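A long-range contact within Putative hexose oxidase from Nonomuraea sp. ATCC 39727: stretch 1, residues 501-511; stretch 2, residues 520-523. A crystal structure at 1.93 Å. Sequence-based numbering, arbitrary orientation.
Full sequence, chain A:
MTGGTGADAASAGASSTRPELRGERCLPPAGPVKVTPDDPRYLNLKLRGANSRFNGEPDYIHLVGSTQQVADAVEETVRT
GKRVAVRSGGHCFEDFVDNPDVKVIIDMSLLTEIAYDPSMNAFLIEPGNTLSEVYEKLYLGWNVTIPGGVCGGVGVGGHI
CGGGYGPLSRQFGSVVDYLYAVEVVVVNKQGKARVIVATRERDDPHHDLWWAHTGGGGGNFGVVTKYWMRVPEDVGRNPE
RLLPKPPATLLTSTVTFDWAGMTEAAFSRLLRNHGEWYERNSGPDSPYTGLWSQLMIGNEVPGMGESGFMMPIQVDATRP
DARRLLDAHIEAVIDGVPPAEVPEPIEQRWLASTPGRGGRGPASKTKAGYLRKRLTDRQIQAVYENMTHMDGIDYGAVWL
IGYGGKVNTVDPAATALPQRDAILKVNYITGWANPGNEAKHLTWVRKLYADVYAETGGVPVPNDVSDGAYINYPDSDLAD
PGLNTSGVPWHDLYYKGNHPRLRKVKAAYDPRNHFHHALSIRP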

# COMPACT_ATOMS: atom_id res chain seq x y z
N ARG A 501 23.16 -0.24 1.58
CA ARG A 501 22.86 -1.15 0.49
C ARG A 501 21.81 -0.62 -0.48
O ARG A 501 21.99 -0.73 -1.70
N LEU A 502 20.77 0.02 0.03
CA LEU A 502 19.80 0.63 -0.89
C LEU A 502 20.42 1.71 -1.76
O LEU A 502 20.11 1.83 -2.96
N ARG A 503 21.36 2.49 -1.19
CA ARG A 503 22.05 3.48 -2.04
C ARG A 503 22.91 2.81 -3.18
O ARG A 503 22.96 3.30 -4.27
N LYS A 504 23.56 1.70 -2.90
CA LYS A 504 24.29 0.95 -3.93
C LYS A 504 23.37 0.44 -5.03
O LYS A 504 23.68 0.56 -6.22
N VAL A 505 22.17 -0.04 -4.66
CA VAL A 505 21.18 -0.47 -5.65
C VAL A 505 20.70 0.63 -6.55
O VAL A 505 20.65 0.48 -7.80
N LYS A 506 20.46 1.80 -5.96
CA LYS A 506 20.03 2.97 -6.64
C LYS A 506 21.12 3.42 -7.70
O LYS A 506 20.78 3.64 -8.85
N ALA A 507 22.38 3.55 -7.26
CA ALA A 507 23.50 3.85 -8.14
C ALA A 507 23.63 2.81 -9.28
O ALA A 507 23.91 3.20 -10.43
N ALA A 508 23.44 1.53 -8.99
CA ALA A 508 23.60 0.49 -10.01
C ALA A 508 22.45 0.42 -11.05
O ALA A 508 22.72 0.20 -12.24
N TYR A 509 21.21 0.66 -10.63
CA TYR A 509 20.09 0.51 -11.52
C TYR A 509 19.41 1.76 -11.93
O TYR A 509 18.74 1.75 -12.95
N ASP A 510 19.60 2.88 -11.26
CA ASP A 510 19.06 4.18 -11.74
C ASP A 510 20.17 5.26 -11.65
O ASP A 510 20.03 6.32 -10.96
N PRO A 511 21.29 5.02 -12.37
CA PRO A 511 22.44 5.96 -12.27
C PRO A 511 22.11 7.37 -12.69
O PRO A 511 22.71 8.28 -12.18
N SER A 520 13.18 10.12 -1.98
CA SER A 520 13.83 9.09 -2.82
C SER A 520 15.29 8.90 -2.46
O SER A 520 16.01 9.83 -2.07
N ILE A 521 15.71 7.66 -2.52
CA ILE A 521 17.07 7.24 -2.23
C ILE A 521 17.97 7.98 -3.27
O ILE A 521 17.65 8.08 -4.46
N ARG A 522 19.03 8.58 -2.77
CA ARG A 522 19.99 9.29 -3.61
C ARG A 522 21.11 8.32 -3.98
O ARG A 522 21.52 7.52 -3.11
N PRO A 523 21.62 8.37 -5.25
CA PRO A 523 22.72 7.42 -5.62
C PRO A 523 24.01 7.74 -4.82
O PRO A 523 24.20 8.90 -4.38
OXT PRO A 523 24.82 6.83 -4.54

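The C-terminal tail of the chain lies in extended form against one side of a helix. Ser 520 adds almost nothing: its CB points sideways, chi1 is p, and its hydroxyl is satisfied elsewhere in the structure.

Ile 521 is the apolar anchor. Its CB points toward the helix in an m, t rotamer, and its two arms reach different helix residues: CD1 sits 3.9 Å from CB of Leu 502, itself buried and m, t, while CG2 lies 3.9 Å from both CA of Arg 503 and CB of Lys 506. Its backbone carbonyl is served through a water. Water 3 donates to Ile 521 O (2.6 Å) and accepts from Lys 506 NZ (2.8 Å). The Lys 506 chain, t, p, t, t, also carries NZ to Asp 510 OD2 at 2.7 Å, a salt bridge within the helix-side stretch that keeps the buried amine paired.

Arg 522 points its CB away overall, though CB still touches Arg 503, and its backbone supplies the polar partners. Arg 503, with chi1 t, chi2 t and chi3 m, starts sideways but brings its end closer: NE donates to Arg 522 O at 3.0 Å, the direct hydrogen bond across the contact. Water 1 accepts from both Arg 503 NH2 (3.2 Å) and Arg 522 N (2.9 Å), so one guanidinium reaches Arg 522 O directly and Arg 522 N through water.

Pro 523 closes the contact with its ring over Lys 506 and Ala 507. Lys 506 CG is 4.1 Å from Pro 523 CG, and Ala 507 CB is 4.2 Å from Pro 523 CB. Carboxylate and guanidinium are related by charge, Pro 523 OXT standing 4.2 Å from Arg 503 NE with no N-H pointing at it; water 2 donates to Pro 523 OXT (3.0 Å) and, weakly, to Arg 503 O (3.4 Å).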

# COMPACT_ATOMS: atom_id res chain seq x y z
CB ARG A 501 22.45 -2.49 1.02
CG ARG A 501 22.29 -3.49 -0.13
CD ARG A 501 22.05 -4.85 0.45
NE ARG A 501 21.95 -5.80 -0.63
CZ ARG A 501 21.50 -7.01 -0.49
NH1 ARG A 501 21.10 -7.48 0.69
NH2 ARG A 501 21.47 -7.77 -1.55
CB LEU A 502 18.60 1.22 -0.18
CG LEU A 502 17.69 0.26 0.52
CD1 LEU A 502 16.88 1.00 1.58
CD2 LEU A 502 16.76 -0.42 -0.48
CB ARG A 503 22.83 4.48 -1.14
CG ARG A 503 23.72 5.38 -1.91
CD ARG A 503 24.28 6.48 -1.05
NE ARG A 503 23.31 7.50 -0.73
CZ ARG A 503 23.57 8.51 0.09
NH1 ARG A 503 24.75 8.59 0.69
NH2 ARG A 503 22.65 9.43 0.33
CB LYS A 504 25.10 -0.15 -3.30
CG LYS A 504 26.28 0.44 -2.53
CD LYS A 504 27.00 -0.60 -1.73
CE LYS A 504 28.29 -0.02 -1.15
NZ LYS A 504 29.03 -1.16 -0.55
CB VAL A 505 19.97 -1.20 -5.03
CG1 VAL A 505 19.07 -1.70 -6.12
CG2 VAL A 505 20.46 -2.39 -4.28
CB LYS A 506 19.78 4.08 -5.62
CG LYS A 506 19.51 5.44 -6.18
CD LYS A 506 18.18 5.48 -6.95
CE LYS A 506 17.93 6.88 -7.52
NZ LYS A 506 16.57 7.06 -8.11
CB ALA A 507 24.80 3.92 -7.36
CB ALA A 508 23.82 -0.89 -9.39
CB TYR A 509 19.08 -0.45 -10.94
CG TYR A 509 19.61 -1.87 -10.76
CD1 TYR A 509 20.23 -2.28 -9.59
CD2 TYR A 509 19.46 -2.79 -11.77
CE1 TYR A 509 20.69 -3.55 -9.46
CE2 TYR A 509 19.88 -4.09 -11.65
CZ TYR A 509 20.50 -4.48 -10.53
OH TYR A 509 20.91 -5.76 -10.38
CB ASP A 510 17.78 4.65 -10.96
CG ASP A 510 17.20 5.92 -11.48
OD1 ASP A 510 17.42 6.28 -12.67
OD2 ASP A 510 16.48 6.66 -10.76
CB PRO A 511 23.52 5.31 -13.16
CG PRO A 511 22.71 4.54 -14.17
CD PRO A 511 21.60 3.93 -13.33
CB SER A 520 13.62 9.35 -4.28
OG SER A 520 14.22 10.62 -4.65
CB ILE A 521 17.20 5.74 -2.32
CG1 ILE A 521 16.30 5.05 -1.24
CG2 ILE A 521 18.64 5.32 -2.11
CD1 ILE A 521 15.91 3.64 -1.56
CB ARG A 522 20.60 10.40 -2.81
CG ARG A 522 19.59 11.42 -2.37
CD ARG A 522 19.55 12.58 -3.34
NE ARG A 522 18.36 12.56 -4.18
CZ ARG A 522 18.17 13.36 -5.23
NH1 ARG A 522 19.11 14.25 -5.60
NH2 ARG A 522 17.02 13.27 -5.93
CB PRO A 523 22.92 7.65 -7.13
CG PRO A 523 21.76 8.53 -7.57
CD PRO A 523 21.32 9.30 -6.36
O HOH W 1 19.53 8.57 0.13
O HOH W 2 26.24 4.31 -3.94
O HOH W 3 15.67 6.67 -5.45